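Local coordinates for adenosine monophosphate-protein transferase FICD homolog (Caenorhabditis elegans, PDB 5JJ6) that belongs to the Fic/DOC (Fido) family, joining tetratricopeptide-like helices near its N-terminus through one long helix to an all-helical Fic domain, at residues 107-112 against 329-334; 299-304 against 335-340; 53-58 against 83-88. One frame throughout, in Å; residues are numbered along the deposited sequence.

Interaction 1 (107-112 against 329-334); sequences RKMLRS and FVRYVA
Met109 sets its CG anti to the backbone N (chi1 169°), runs on nearly extended through chi2 and then bends at chi3 (67°), so that SD and CE are laid against helix 327-346. Leu110 takes the other common course, CG beside its own N, which brings CD2 nearer that helix although its CB points along the interface. Across the contact Arg331 sends CG beside its backbone N, and its chain crosses that of Met109 at about a right angle. The methyl CE of Met109 rests on CG of Arg331 at 4.0 Å and lies 4.1 Å from CB of Ala334. SD of Met109 is likewise 4.1 Å from CB of Ala334, so the thioether straddles the small residue and the aliphatic base of the arginine. Leu110 CD2 also reaches CB of Ala334, at 4.2 Å, and CG1 of Val330 at 4.5 Å. The contact is apolar throughout; the guanidinium of Arg331 turns to Asp106, one residue ahead of 107-112, and makes a salt bridge through NH1. Val330 and Leu110 also meet helix 263-277, on Ala268 and Ile264 respectively. The local axes run nearly parallel, crossing at 23° and 10.7 Å apart. At that separation the side chains of Met109 and Leu110 bridge the distance between the backbones, both meeting Ala334. Such nearly parallel helix packing here docks helix 89-120, the long connecting helix of FICD-type proteins, along helix 327-346 of the Fic domain.

Interaction 2 (299-304 against 335-340); sequences SGFPPV and KHSEAS
The Phe301 ring meets CB of Ser337 obliquely, CD2 lying 4.3 Å from that carbon, while Met296, Arg117 and Ile341 also touch its side chain. The imidazole of His336 has CG of its neighbour Lys335 over one face, near the rim, and its end leads away from 299-304, where it pairs edge-to-face with the ring of Tyr332. Val304 makes the closest apolar approach: CG2, beside its backbone N, comes to 3.7 Å from CB of Ser337. Pro302 aims its ring at the next turn of the helix, CG being 4.5 Å from CB of Ser340. The loop follows helix 284-297, which begins within the HPFxxGNGR signature of Fic domains and ends in a Schellman motif. Gly300 is the C-prime residue there, with positive phi; Phe301 N reaches back to Met296 O and Gly300 N to Met297 O. The chain thus turns off the helix and the sequence Phe-Pro-Pro-Val is laid against helix 327-346. Both serines facing it spend their hydroxyls on their own helix. Ser340 OG, beside its backbone N (chi1 -55°), donates to a lone pair of His336 O at 2.8 Å, in the carbonyl plane; that oxygen also accepts Ser340 N. Pro303 O lies 3.6 Å from the same hydroxyl oxygen. Ser337 OG occupies the crowded position between N and the carbonyl carbon and bonds to Val333 O and Ala334 O. On the loop side, Val304 N is held by OD1 of Asn293.

Interaction 3 (53-58 against 83-88); sequences TNPQIL and AYDPGN
Thr53 and Leu58 both pack against the CD2-CE2 side of the Tyr84 ring, in the tetratricopeptide-like part of the chain, where the start of helix 55-67 lies beside the end of helix 71-84. Both side chains cross the tyrosine at about a right angle and approach its ring obliquely. CA of Thr53 is 3.6 Å from CD2 of Tyr84, and the methyl CG2 of Thr53 is 3.7 Å from CE2. Leu58 adds CD1 at 3.8 Å from CD2 of Tyr84. A second patch centres on Pro55, whose CG sits 3.7 Å from CB of Asp85 and whose CB faces the amide nitrogen ND2 of Asn88. Further out, Leu323 also touches Tyr84, and Lys80 and Ala81 lie against Leu58. The pieces are positioned by helix ends. Asn54 is the N-cap of helix 55-67: its OD1 accepts Ile57 N on a lone pair at 3.1 Å, and its ND2 bonds to Asp14. Residues 85-88 form a type II turn closed by Asn88 N to Asp85 O, with Gly87 supplying the positive phi. Asn88 is in turn an N-cap, OD1 taking Ala91 N of helix 89-120. With OD1 so used, ND2 of Asn88 spans the turn to Asp85, donating at 2.9 Å and nearly straight (162°) to OD2 from above the carboxylate plane.

In the fold
Interactions 1 and 2 share helix 327-346 and lie against successive turns of it, their centres 11 Å apart; Ser112 OG and Glu338 OE2 pack where they meet. Interaction 2 is a buried contact of a proline-rich loop, with serine hydroxyls satisfied inside their own helix. Interaction 1 is only partly buried and packs one helix on another through thioether and aliphatic groups, with charge at its margin. Interaction 3 is a surface contact, across the chain's centre from interaction 2 and about 35 Å away between centres; there capping asparagines and a turn accompany ring packing. Helix 89-120, capped by Asn88 in interaction 3, carries residues 107-112 on to interaction 1.

Interaction 1 (107-112 against 329-334)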
ATOM      1  N   ARG B 107     -22.430 -30.044 -21.771  1.00 53.51           N
ATOM      2  CA  ARG B 107     -23.408 -29.075 -22.243  1.00 51.64           C
ATOM      3  C   ARG B 107     -24.645 -29.056 -21.358  1.00 51.82           C
ATOM      4  O   ARG B 107     -25.192 -27.986 -21.058  1.00 52.55           O
ATOM      5  CB  ARG B 107     -23.802 -29.368 -23.687  1.00 52.27           C
ATOM      6  CG  ARG B 107     -23.103 -28.477 -24.696  1.00 57.94           C
ATOM      7  CD  ARG B 107     -23.753 -28.580 -26.063  1.00 63.88           C
ATOM      8  NE  ARG B 107     -23.842 -29.973 -26.494  1.00 76.33           N
ATOM      9  CZ  ARG B 107     -22.862 -30.633 -27.112  1.00 79.11           C
ATOM     10  NH1 ARG B 107     -21.710 -30.022 -27.385  1.00 76.26           N
ATOM     11  NH2 ARG B 107     -23.035 -31.904 -27.464  1.00 68.20           N
ATOM     12  N   LYS B 108     -25.067 -30.225 -20.885  1.00 52.89           N
ATOM     13  CA  LYS B 108     -26.219 -30.219 -19.993  1.00 55.04           C
ATOM     14  C   LYS B 108     -25.893 -29.766 -18.575  1.00 58.86           C
ATOM     15  O   LYS B 108     -26.735 -29.150 -17.926  1.00 62.75           O
ATOM     16  CB  LYS B 108     -26.894 -31.592 -19.963  1.00 57.53           C
ATOM     17  CG  LYS B 108     -26.237 -32.633 -19.099  1.00 55.84           C
ATOM     18  CD  LYS B 108     -27.162 -33.834 -18.936  1.00 67.03           C
ATOM     19  CE  LYS B 108     -28.451 -33.453 -18.204  1.00 73.79           C
ATOM     20  NZ  LYS B 108     -29.264 -34.647 -17.799  1.00 74.62           N
ATOM     21  N   MET B 109     -24.679 -30.026 -18.101  1.00 60.80           N
ATOM     22  CA  MET B 109     -24.227 -29.387 -16.861  1.00 56.41           C
ATOM     23  C   MET B 109     -24.368 -27.881 -16.938  1.00 53.05           C
ATOM     24  O   MET B 109     -25.029 -27.270 -16.096  1.00 59.58           O
ATOM     25  CB  MET B 109     -22.771 -29.729 -16.567  1.00 60.70           C
ATOM     26  CG  MET B 109     -22.173 -28.896 -15.452  1.00 62.18           C
ATOM     27  SD  MET B 109     -20.365 -28.964 -15.451  1.00 77.62           S
ATOM     28  CE  MET B 109     -19.961 -28.113 -16.970  1.00 46.10           C
ATOM     29  N   LEU B 110     -23.754 -27.285 -17.955  1.00 49.21           N
ATOM     30  CA  LEU B 110     -23.893 -25.850 -18.165  1.00 51.89           C
ATOM     31  C   LEU B 110     -25.343 -25.380 -18.244  1.00 56.28           C
ATOM     32  O   LEU B 110     -25.686 -24.324 -17.707  1.00 57.45           O
ATOM     33  CB  LEU B 110     -23.166 -25.426 -19.431  1.00 46.99           C
ATOM     34  CG  LEU B 110     -21.649 -25.514 -19.359  1.00 48.72           C
ATOM     35  CD1 LEU B 110     -21.051 -24.771 -20.534  1.00 49.93           C
ATOM     36  CD2 LEU B 110     -21.126 -24.948 -18.044  1.00 49.75           C
ATOM     37  N   ARG B 111     -26.194 -26.150 -18.919  1.00 60.77           N
ATOM     38  CA  ARG B 111     -27.607 -25.783 -18.985  1.00 61.13           C
ATOM     39  C   ARG B 111     -28.252 -25.779 -17.598  1.00 60.35           C
ATOM     40  O   ARG B 111     -29.021 -24.879 -17.271  1.00 64.37           O
ATOM     41  CB  ARG B 111     -28.364 -26.703 -19.939  1.00 61.06           C
ATOM     42  CG  ARG B 111     -28.779 -25.984 -21.226  1.00 63.49           C
ATOM     43  CD  ARG B 111     -29.166 -26.964 -22.310  1.00 66.66           C
ATOM     44  NE  ARG B 111     -29.766 -28.163 -21.733  1.00 80.73           N
ATOM     45  CZ  ARG B 111     -29.345 -29.403 -21.966  1.00 74.21           C
ATOM     46  NH1 ARG B 111     -28.305 -29.616 -22.768  1.00 60.09           N
ATOM     47  NH2 ARG B 111     -29.962 -30.430 -21.388  1.00 75.67           N
ATOM     48  N   SER B 112     -27.911 -26.770 -16.782  1.00 57.82           N
ATOM     49  CA  SER B 112     -28.458 -26.902 -15.436  1.00 60.40           C
ATOM     50  C   SER B 112     -28.049 -25.704 -14.565  1.00 61.48           C
ATOM     51  O   SER B 112     -28.885 -25.099 -13.876  1.00 65.67           O
ATOM     52  CB  SER B 112     -28.002 -28.218 -14.809  1.00 60.13           C
ATOM     53  OG  SER B 112     -28.107 -28.165 -13.401  1.00 72.35           O
ATOM     54  N   PHE B 329     -11.349 -27.155 -15.636  1.00 38.01           N
ATOM     55  CA  PHE B 329     -11.484 -25.871 -14.962  1.00 38.91           C
ATOM     56  C   PHE B 329     -12.894 -25.322 -15.153  1.00 40.25           C
ATOM     57  O   PHE B 329     -13.524 -24.890 -14.189  1.00 42.48           O
ATOM     58  CB  PHE B 329     -10.447 -24.879 -15.479  1.00 37.96           C
ATOM     59  CG  PHE B 329     -10.471 -23.554 -14.778  1.00 37.23           C
ATOM     60  CD1 PHE B 329     -10.374 -23.480 -13.399  1.00 38.81           C
ATOM     61  CD2 PHE B 329     -10.588 -22.379 -15.502  1.00 38.52           C
ATOM     62  CE1 PHE B 329     -10.395 -22.246 -12.740  1.00 38.81           C
ATOM     63  CE2 PHE B 329     -10.608 -21.146 -14.859  1.00 40.56           C
ATOM     64  CZ  PHE B 329     -10.509 -21.076 -13.472  1.00 38.23           C
ATOM     65  N   VAL B 330     -13.399 -25.370 -16.383  1.00 37.80           N
ATOM     66  CA  VAL B 330     -14.765 -24.928 -16.643  1.00 40.34           C
ATOM     67  C   VAL B 330     -15.760 -25.675 -15.765  1.00 36.67           C
ATOM     68  O   VAL B 330     -16.676 -25.078 -15.207  1.00 38.03           O
ATOM     69  CB  VAL B 330     -15.160 -25.113 -18.123  1.00 35.31           C
ATOM     70  CG1 VAL B 330     -16.668 -25.010 -18.293  1.00 35.88           C
ATOM     71  CG2 VAL B 330     -14.459 -24.080 -18.981  1.00 36.89           C
ATOM     72  N   ARG B 331     -15.562 -26.978 -15.644  1.00 35.64           N
ATOM     73  CA  ARG B 331     -16.416 -27.810 -14.820  1.00 38.98           C
ATOM     74  C   ARG B 331     -16.320 -27.386 -13.371  1.00 39.82           C
ATOM     75  O   ARG B 331     -17.315 -27.403 -12.641  1.00 42.47           O
ATOM     76  CB  ARG B 331     -16.044 -29.292 -14.971  1.00 42.49           C
ATOM     77  CG  ARG B 331     -16.379 -29.885 -16.352  1.00 41.80           C
ATOM     78  CD  ARG B 331     -16.170 -31.387 -16.384  1.00 41.05           C
ATOM     79  NE  ARG B 331     -14.931 -31.783 -17.032  1.00 36.05           N
ATOM     80  CZ  ARG B 331     -14.876 -32.352 -18.227  1.00 43.58           C
ATOM     81  NH1 ARG B 331     -15.991 -32.602 -18.884  1.00 52.01           N
ATOM     82  NH2 ARG B 331     -13.714 -32.689 -18.768  1.00 48.92           N
ATOM     83  N   TYR B 332     -15.121 -26.986 -12.967  1.00 43.78           N
ATOM     84  CA  TYR B 332     -14.859 -26.531 -11.596  1.00 40.40           C
ATOM     85  C   TYR B 332     -15.611 -25.247 -11.266  1.00 38.10           C
ATOM     86  O   TYR B 332     -16.399 -25.204 -10.295  1.00 42.00           O
ATOM     87  CB  TYR B 332     -13.350 -26.349 -11.392  1.00 35.03           C
ATOM     88  CG  TYR B 332     -12.941 -25.792 -10.049  1.00 38.56           C
ATOM     89  CD1 TYR B 332     -12.917 -26.588  -8.918  1.00 40.11           C
ATOM     90  CD2 TYR B 332     -12.536 -24.472  -9.925  1.00 39.08           C
ATOM     91  CE1 TYR B 332     -12.539 -26.080  -7.694  1.00 38.01           C
ATOM     92  CE2 TYR B 332     -12.152 -23.956  -8.714  1.00 37.07           C
ATOM     93  CZ  TYR B 332     -12.158 -24.759  -7.594  1.00 40.59           C
ATOM     94  OH  TYR B 332     -11.768 -24.234  -6.373  1.00 39.21           O
ATOM     95  N   VAL B 333     -15.394 -24.204 -12.064  1.00 35.39           N
ATOM     96  CA  VAL B 333     -16.072 -22.943 -11.779  1.00 41.52           C
ATOM     97  C   VAL B 333     -17.596 -23.116 -11.921  1.00 46.46           C
ATOM     98  O   VAL B 333     -18.358 -22.477 -11.179  1.00 49.20           O
ATOM     99  CB  VAL B 333     -15.549 -21.748 -12.638  1.00 31.61           C
ATOM    100  CG1 VAL B 333     -14.227 -22.072 -13.290  1.00 37.46           C
ATOM    101  CG2 VAL B 333     -16.558 -21.287 -13.629  1.00 33.15           C
ATOM    102  N   ALA B 334     -18.044 -23.982 -12.834  1.00 43.64           N
ATOM    103  CA  ALA B 334     -19.471 -24.277 -12.938  1.00 39.81           C
ATOM    104  C   ALA B 334     -19.991 -24.890 -11.640  1.00 41.68           C
ATOM    105  O   ALA B 334     -21.007 -24.459 -11.095  1.00 51.76           O
ATOM    106  CB  ALA B 334     -19.741 -25.201 -14.089  1.00 44.33           C
TER

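Interaction 2 (299-304 against 335-340)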
ATOM      1  N   SER B 299     -23.191 -11.274 -16.004  1.00 55.25           N
ATOM      2  CA  SER B 299     -24.103 -12.186 -16.670  1.00 50.73           C
ATOM      3  C   SER B 299     -25.140 -12.692 -15.686  1.00 55.32           C
ATOM      4  O   SER B 299     -25.751 -13.737 -15.905  1.00 59.66           O
ATOM      5  CB  SER B 299     -23.346 -13.353 -17.289  1.00 53.37           C
ATOM      6  OG  SER B 299     -22.403 -12.872 -18.228  1.00 60.38           O
ATOM      7  N   GLY B 300     -25.315 -11.963 -14.587  1.00 55.40           N
ATOM      8  CA  GLY B 300     -26.390 -12.256 -13.657  1.00 54.79           C
ATOM      9  C   GLY B 300     -26.126 -13.279 -12.566  1.00 54.30           C
ATOM     10  O   GLY B 300     -27.063 -13.736 -11.923  1.00 60.75           O
ATOM     11  N   PHE B 301     -24.872 -13.669 -12.366  1.00 54.03           N
ATOM     12  CA  PHE B 301     -24.543 -14.605 -11.290  1.00 54.44           C
ATOM     13  C   PHE B 301     -24.239 -13.878  -9.995  1.00 56.14           C
ATOM     14  O   PHE B 301     -23.749 -12.747 -10.012  1.00 57.14           O
ATOM     15  CB  PHE B 301     -23.346 -15.487 -11.665  1.00 55.17           C
ATOM     16  CG  PHE B 301     -23.672 -16.561 -12.657  1.00 57.88           C
ATOM     17  CD1 PHE B 301     -23.642 -16.300 -14.016  1.00 55.13           C
ATOM     18  CD2 PHE B 301     -24.015 -17.833 -12.227  1.00 56.40           C
ATOM     19  CE1 PHE B 301     -23.945 -17.285 -14.924  1.00 65.19           C
ATOM     20  CE2 PHE B 301     -24.320 -18.827 -13.133  1.00 56.98           C
ATOM     21  CZ  PHE B 301     -24.287 -18.557 -14.483  1.00 64.82           C
ATOM     22  N   PRO B 302     -24.523 -14.529  -8.858  1.00 54.39           N
ATOM     23  CA  PRO B 302     -24.038 -14.004  -7.585  1.00 49.75           C
ATOM     24  C   PRO B 302     -22.528 -14.136  -7.559  1.00 52.60           C
ATOM     25  O   PRO B 302     -21.994 -14.835  -8.407  1.00 56.14           O
ATOM     26  CB  PRO B 302     -24.694 -14.922  -6.556  1.00 53.56           C
ATOM     27  CG  PRO B 302     -24.914 -16.199  -7.286  1.00 53.84           C
ATOM     28  CD  PRO B 302     -25.254 -15.797  -8.689  1.00 57.89           C
ATOM     29  N   PRO B 303     -21.845 -13.517  -6.590  1.00 56.81           N
ATOM     30  CA  PRO B 303     -20.388 -13.696  -6.532  1.00 58.06           C
ATOM     31  C   PRO B 303     -19.972 -15.170  -6.511  1.00 51.23           C
ATOM     32  O   PRO B 303     -20.621 -16.002  -5.868  1.00 53.28           O
ATOM     33  CB  PRO B 303     -20.006 -12.973  -5.240  1.00 51.28           C
ATOM     34  CG  PRO B 303     -21.005 -11.891  -5.157  1.00 47.94           C
ATOM     35  CD  PRO B 303     -22.299 -12.488  -5.643  1.00 48.41           C
ATOM     36  N   VAL B 304     -18.930 -15.498  -7.263  1.00 45.76           N
ATOM     37  CA  VAL B 304     -18.486 -16.880  -7.327  1.00 50.27           C
ATOM     38  C   VAL B 304     -17.324 -17.123  -6.382  1.00 45.60           C
ATOM     39  O   VAL B 304     -16.212 -16.613  -6.568  1.00 40.37           O
ATOM     40  CB  VAL B 304     -18.059 -17.285  -8.742  1.00 45.67           C
ATOM     41  CG1 VAL B 304     -17.467 -18.687  -8.715  1.00 41.05           C
ATOM     42  CG2 VAL B 304     -19.246 -17.225  -9.677  1.00 48.29           C
ATOM     43  N   LYS B 335     -19.294 -25.904 -11.149  1.00 41.92           N
ATOM     44  CA  LYS B 335     -19.677 -26.550  -9.896  1.00 42.85           C
ATOM     45  C   LYS B 335     -19.840 -25.542  -8.775  1.00 47.02           C
ATOM     46  O   LYS B 335     -20.815 -25.598  -8.004  1.00 47.77           O
ATOM     47  CB  LYS B 335     -18.646 -27.601  -9.481  1.00 39.79           C
ATOM     48  CG  LYS B 335     -18.855 -28.142  -8.091  1.00 35.28           C
ATOM     49  CD  LYS B 335     -17.843 -29.210  -7.719  1.00 29.12           C
ATOM     50  CE  LYS B 335     -18.193 -29.794  -6.371  1.00 29.48           C
ATOM     51  NZ  LYS B 335     -17.562 -31.104  -6.115  1.00 41.72           N
ATOM     52  N   HIS B 336     -18.903 -24.600  -8.691  1.00 49.78           N
ATOM     53  CA  HIS B 336     -18.906 -23.718  -7.524  1.00 46.29           C
ATOM     54  C   HIS B 336     -19.801 -22.492  -7.651  1.00 50.06           C
ATOM     55  O   HIS B 336     -20.280 -21.982  -6.638  1.00 58.40           O
ATOM     56  CB  HIS B 336     -17.489 -23.287  -7.189  1.00 38.98           C
ATOM     57  CG  HIS B 336     -16.691 -24.374  -6.555  1.00 37.27           C
ATOM     58  ND1 HIS B 336     -17.189 -25.149  -5.533  1.00 35.62           N
ATOM     59  CD2 HIS B 336     -15.450 -24.841  -6.814  1.00 40.28           C
ATOM     60  CE1 HIS B 336     -16.281 -26.036  -5.173  1.00 37.03           C
ATOM     61  NE2 HIS B 336     -15.217 -25.873  -5.937  1.00 42.83           N
ATOM     62  N   SER B 337     -20.062 -22.019  -8.862  1.00 46.53           N
ATOM     63  CA  SER B 337     -21.094 -21.005  -8.989  1.00 49.30           C
ATOM     64  C   SER B 337     -22.448 -21.668  -8.719  1.00 54.78           C
ATOM     65  O   SER B 337     -23.364 -21.036  -8.175  1.00 57.97           O
ATOM     66  CB  SER B 337     -21.063 -20.319 -10.349  1.00 46.97           C
ATOM     67  OG  SER B 337     -20.964 -21.260 -11.385  1.00 53.53           O
ATOM     68  N   GLU B 338     -22.579 -22.945  -9.076  1.00 53.27           N
ATOM     69  CA  GLU B 338     -23.803 -23.652  -8.721  1.00 55.41           C
ATOM     70  C   GLU B 338     -23.912 -23.730  -7.185  1.00 58.17           C
ATOM     71  O   GLU B 338     -24.985 -23.521  -6.637  1.00 61.02           O
ATOM     72  CB  GLU B 338     -23.865 -25.047  -9.371  1.00 53.41           C
ATOM     73  CG  GLU B 338     -24.949 -25.966  -8.782  1.00 63.56           C
ATOM     74  CD  GLU B 338     -25.536 -26.974  -9.781  1.00 81.18           C
ATOM     75  OE1 GLU B 338     -26.333 -27.839  -9.354  1.00 81.54           O
ATOM     76  OE2 GLU B 338     -25.206 -26.914 -10.988  1.00 89.91           O
ATOM     77  N   ALA B 339     -22.815 -24.022  -6.488  1.00 54.91           N
ATOM     78  CA  ALA B 339     -22.862 -24.072  -5.023  1.00 53.58           C
ATOM     79  C   ALA B 339     -23.140 -22.695  -4.388  1.00 63.08           C
ATOM     80  O   ALA B 339     -23.711 -22.613  -3.302  1.00 58.78           O
ATOM     81  CB  ALA B 339     -21.571 -24.651  -4.466  1.00 46.83           C
ATOM     82  N   SER B 340     -22.689 -21.626  -5.046  1.00 60.19           N
ATOM     83  CA  SER B 340     -22.974 -20.254  -4.618  1.00 55.66           C
ATOM     84  C   SER B 340     -24.466 -19.945  -4.708  1.00 63.86           C
ATOM     85  O   SER B 340     -25.122 -19.570  -3.711  1.00 71.45           O
ATOM     86  CB  SER B 340     -22.177 -19.259  -5.459  1.00 53.62           C
ATOM     87  OG  SER B 340     -20.792 -19.561  -5.419  1.00 52.88           O
TER

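Interaction 3 (53-58 against 83-88)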
ATOM      1  N   THR B  53       2.520 -40.264 -13.813  1.00 43.19           N
ATOM      2  CA  THR B  53       2.677 -39.767 -15.169  1.00 44.20           C
ATOM      3  C   THR B  53       2.954 -40.906 -16.135  1.00 44.48           C
ATOM      4  O   THR B  53       3.364 -40.675 -17.273  1.00 44.96           O
ATOM      5  CB  THR B  53       3.813 -38.743 -15.261  1.00 41.54           C
ATOM      6  OG1 THR B  53       5.026 -39.331 -14.777  1.00 43.84           O
ATOM      7  CG2 THR B  53       3.475 -37.536 -14.398  1.00 44.16           C
ATOM      8  N   ASN B  54       2.703 -42.133 -15.684  1.00 39.44           N
ATOM      9  CA  ASN B  54       2.907 -43.313 -16.505  1.00 41.51           C
ATOM     10  C   ASN B  54       1.694 -43.578 -17.402  1.00 45.68           C
ATOM     11  O   ASN B  54       0.622 -43.921 -16.898  1.00 46.94           O
ATOM     12  CB  ASN B  54       3.193 -44.514 -15.613  1.00 43.85           C
ATOM     13  CG  ASN B  54       3.494 -45.774 -16.398  1.00 44.83           C
ATOM     14  OD1 ASN B  54       2.629 -46.312 -17.085  1.00 43.40           O
ATOM     15  ND2 ASN B  54       4.720 -46.266 -16.277  1.00 47.78           N
ATOM     16  N   PRO B  55       1.863 -43.424 -18.730  1.00 38.62           N
ATOM     17  CA  PRO B  55       0.756 -43.465 -19.700  1.00 39.50           C
ATOM     18  C   PRO B  55       0.008 -44.797 -19.682  1.00 44.74           C
ATOM     19  O   PRO B  55      -1.198 -44.839 -19.897  1.00 47.58           O
ATOM     20  CB  PRO B  55       1.441 -43.237 -21.050  1.00 36.14           C
ATOM     21  CG  PRO B  55       2.752 -42.640 -20.728  1.00 43.55           C
ATOM     22  CD  PRO B  55       3.153 -43.132 -19.368  1.00 35.94           C
ATOM     23  N   GLN B  56       0.726 -45.885 -19.449  1.00 46.47           N
ATOM     24  CA  GLN B  56       0.099 -47.194 -19.378  1.00 46.92           C
ATOM     25  C   GLN B  56      -0.858 -47.295 -18.172  1.00 48.33           C
ATOM     26  O   GLN B  56      -1.995 -47.785 -18.298  1.00 46.32           O
ATOM     27  CB  GLN B  56       1.181 -48.254 -19.309  1.00 50.79           C
ATOM     28  CG  GLN B  56       1.403 -48.961 -20.612  1.00 67.65           C
ATOM     29  CD  GLN B  56       2.527 -49.968 -20.536  1.00 78.94           C
ATOM     30  OE1 GLN B  56       2.934 -50.377 -19.449  1.00 83.18           O
ATOM     31  NE2 GLN B  56       3.008 -50.409 -21.696  1.00 83.54           N
ATOM     32  N   ILE B  57      -0.413 -46.781 -17.025  1.00 42.38           N
ATOM     33  CA  ILE B  57      -1.231 -46.761 -15.813  1.00 42.63           C
ATOM     34  C   ILE B  57      -2.438 -45.871 -16.007  1.00 40.97           C
ATOM     35  O   ILE B  57      -3.546 -46.241 -15.642  1.00 43.23           O
ATOM     36  CB  ILE B  57      -0.427 -46.268 -14.585  1.00 47.49           C
ATOM     37  CG1 ILE B  57       0.547 -47.344 -14.131  1.00 45.79           C
ATOM     38  CG2 ILE B  57      -1.340 -45.905 -13.415  1.00 47.34           C
ATOM     39  CD1 ILE B  57       1.598 -46.802 -13.231  1.00 55.79           C
ATOM     40  N   LEU B  58      -2.210 -44.696 -16.590  1.00 42.58           N
ATOM     41  CA  LEU B  58      -3.285 -43.754 -16.891  1.00 41.88           C
ATOM     42  C   LEU B  58      -4.334 -44.362 -17.811  1.00 44.22           C
ATOM     43  O   LEU B  58      -5.539 -44.213 -17.575  1.00 41.43           O
ATOM     44  CB  LEU B  58      -2.718 -42.481 -17.515  1.00 38.38           C
ATOM     45  CG  LEU B  58      -2.153 -41.508 -16.469  1.00 40.74           C
ATOM     46  CD1 LEU B  58      -1.326 -40.413 -17.113  1.00 38.36           C
ATOM     47  CD2 LEU B  58      -3.275 -40.919 -15.642  1.00 37.27           C
ATOM     48  N   ALA B  83      -1.246 -36.498 -23.359  1.00 36.30           N
ATOM     49  CA  ALA B  83      -0.473 -35.264 -23.204  1.00 36.25           C
ATOM     50  C   ALA B  83       0.952 -35.546 -22.749  1.00 35.27           C
ATOM     51  O   ALA B  83       1.889 -34.884 -23.193  1.00 31.54           O
ATOM     52  CB  ALA B  83      -1.158 -34.313 -22.238  1.00 30.23           C
ATOM     53  N   TYR B  84       1.102 -36.544 -21.881  1.00 38.96           N
ATOM     54  CA  TYR B  84       2.408 -36.921 -21.348  1.00 33.82           C
ATOM     55  C   TYR B  84       3.218 -37.709 -22.362  1.00 36.37           C
ATOM     56  O   TYR B  84       4.438 -37.769 -22.280  1.00 34.75           O
ATOM     57  CB  TYR B  84       2.268 -37.756 -20.076  1.00 35.53           C
ATOM     58  CG  TYR B  84       1.679 -37.001 -18.902  1.00 41.40           C
ATOM     59  CD1 TYR B  84       1.627 -35.617 -18.901  1.00 35.55           C
ATOM     60  CD2 TYR B  84       1.221 -37.675 -17.774  1.00 39.45           C
ATOM     61  CE1 TYR B  84       1.098 -34.934 -17.840  1.00 35.30           C
ATOM     62  CE2 TYR B  84       0.689 -37.002 -16.710  1.00 36.17           C
ATOM     63  CZ  TYR B  84       0.631 -35.628 -16.747  1.00 41.11           C
ATOM     64  OH  TYR B  84       0.109 -34.927 -15.680  1.00 50.23           O
ATOM     65  N   ASP B  85       2.521 -38.335 -23.306  1.00 41.52           N
ATOM     66  CA  ASP B  85       3.154 -39.210 -24.286  1.00 38.86           C
ATOM     67  C   ASP B  85       2.623 -38.891 -25.684  1.00 36.58           C
ATOM     68  O   ASP B  85       1.792 -39.624 -26.213  1.00 35.35           O
ATOM     69  CB  ASP B  85       2.878 -40.674 -23.917  1.00 42.33           C
ATOM     70  CG  ASP B  85       3.827 -41.656 -24.603  1.00 41.09           C
ATOM     71  OD1 ASP B  85       4.901 -41.220 -25.082  1.00 39.04           O
ATOM     72  OD2 ASP B  85       3.502 -42.868 -24.628  1.00 38.16           O
ATOM     73  N   PRO B  86       3.125 -37.806 -26.295  1.00 37.14           N
ATOM     74  CA  PRO B  86       2.698 -37.331 -27.625  1.00 36.88           C
ATOM     75  C   PRO B  86       2.824 -38.410 -28.704  1.00 40.19           C
ATOM     76  O   PRO B  86       3.906 -38.959 -28.872  1.00 41.88           O
ATOM     77  CB  PRO B  86       3.658 -36.175 -27.913  1.00 34.31           C
ATOM     78  CG  PRO B  86       4.181 -35.764 -26.560  1.00 34.04           C
ATOM     79  CD  PRO B  86       4.222 -36.998 -25.737  1.00 33.90           C
ATOM     80  N   GLY B  87       1.726 -38.723 -29.393  1.00 41.90           N
ATOM     81  CA  GLY B  87       1.712 -39.743 -30.429  1.00 30.54           C
ATOM     82  C   GLY B  87       1.152 -41.079 -29.957  1.00 33.74           C
ATOM     83  O   GLY B  87       0.968 -41.994 -30.739  1.00 38.63           O
ATOM     84  N   ASN B  88       0.864 -41.196 -28.668  1.00 41.42           N
ATOM     85  CA  ASN B  88       0.305 -42.428 -28.111  1.00 39.86           C
ATOM     86  C   ASN B  88      -1.105 -42.730 -28.661  1.00 42.46           C
ATOM     87  O   ASN B  88      -2.099 -42.140 -28.208  1.00 42.41           O
ATOM     88  CB  ASN B  88       0.299 -42.302 -26.583  1.00 35.23           C
ATOM     89  CG  ASN B  88      -0.048 -43.579 -25.884  1.00 37.53           C
ATOM     90  OD1 ASN B  88      -1.065 -44.203 -26.169  1.00 43.93           O
ATOM     91  ND2 ASN B  88       0.816 -43.995 -24.957  1.00 35.46           N
TER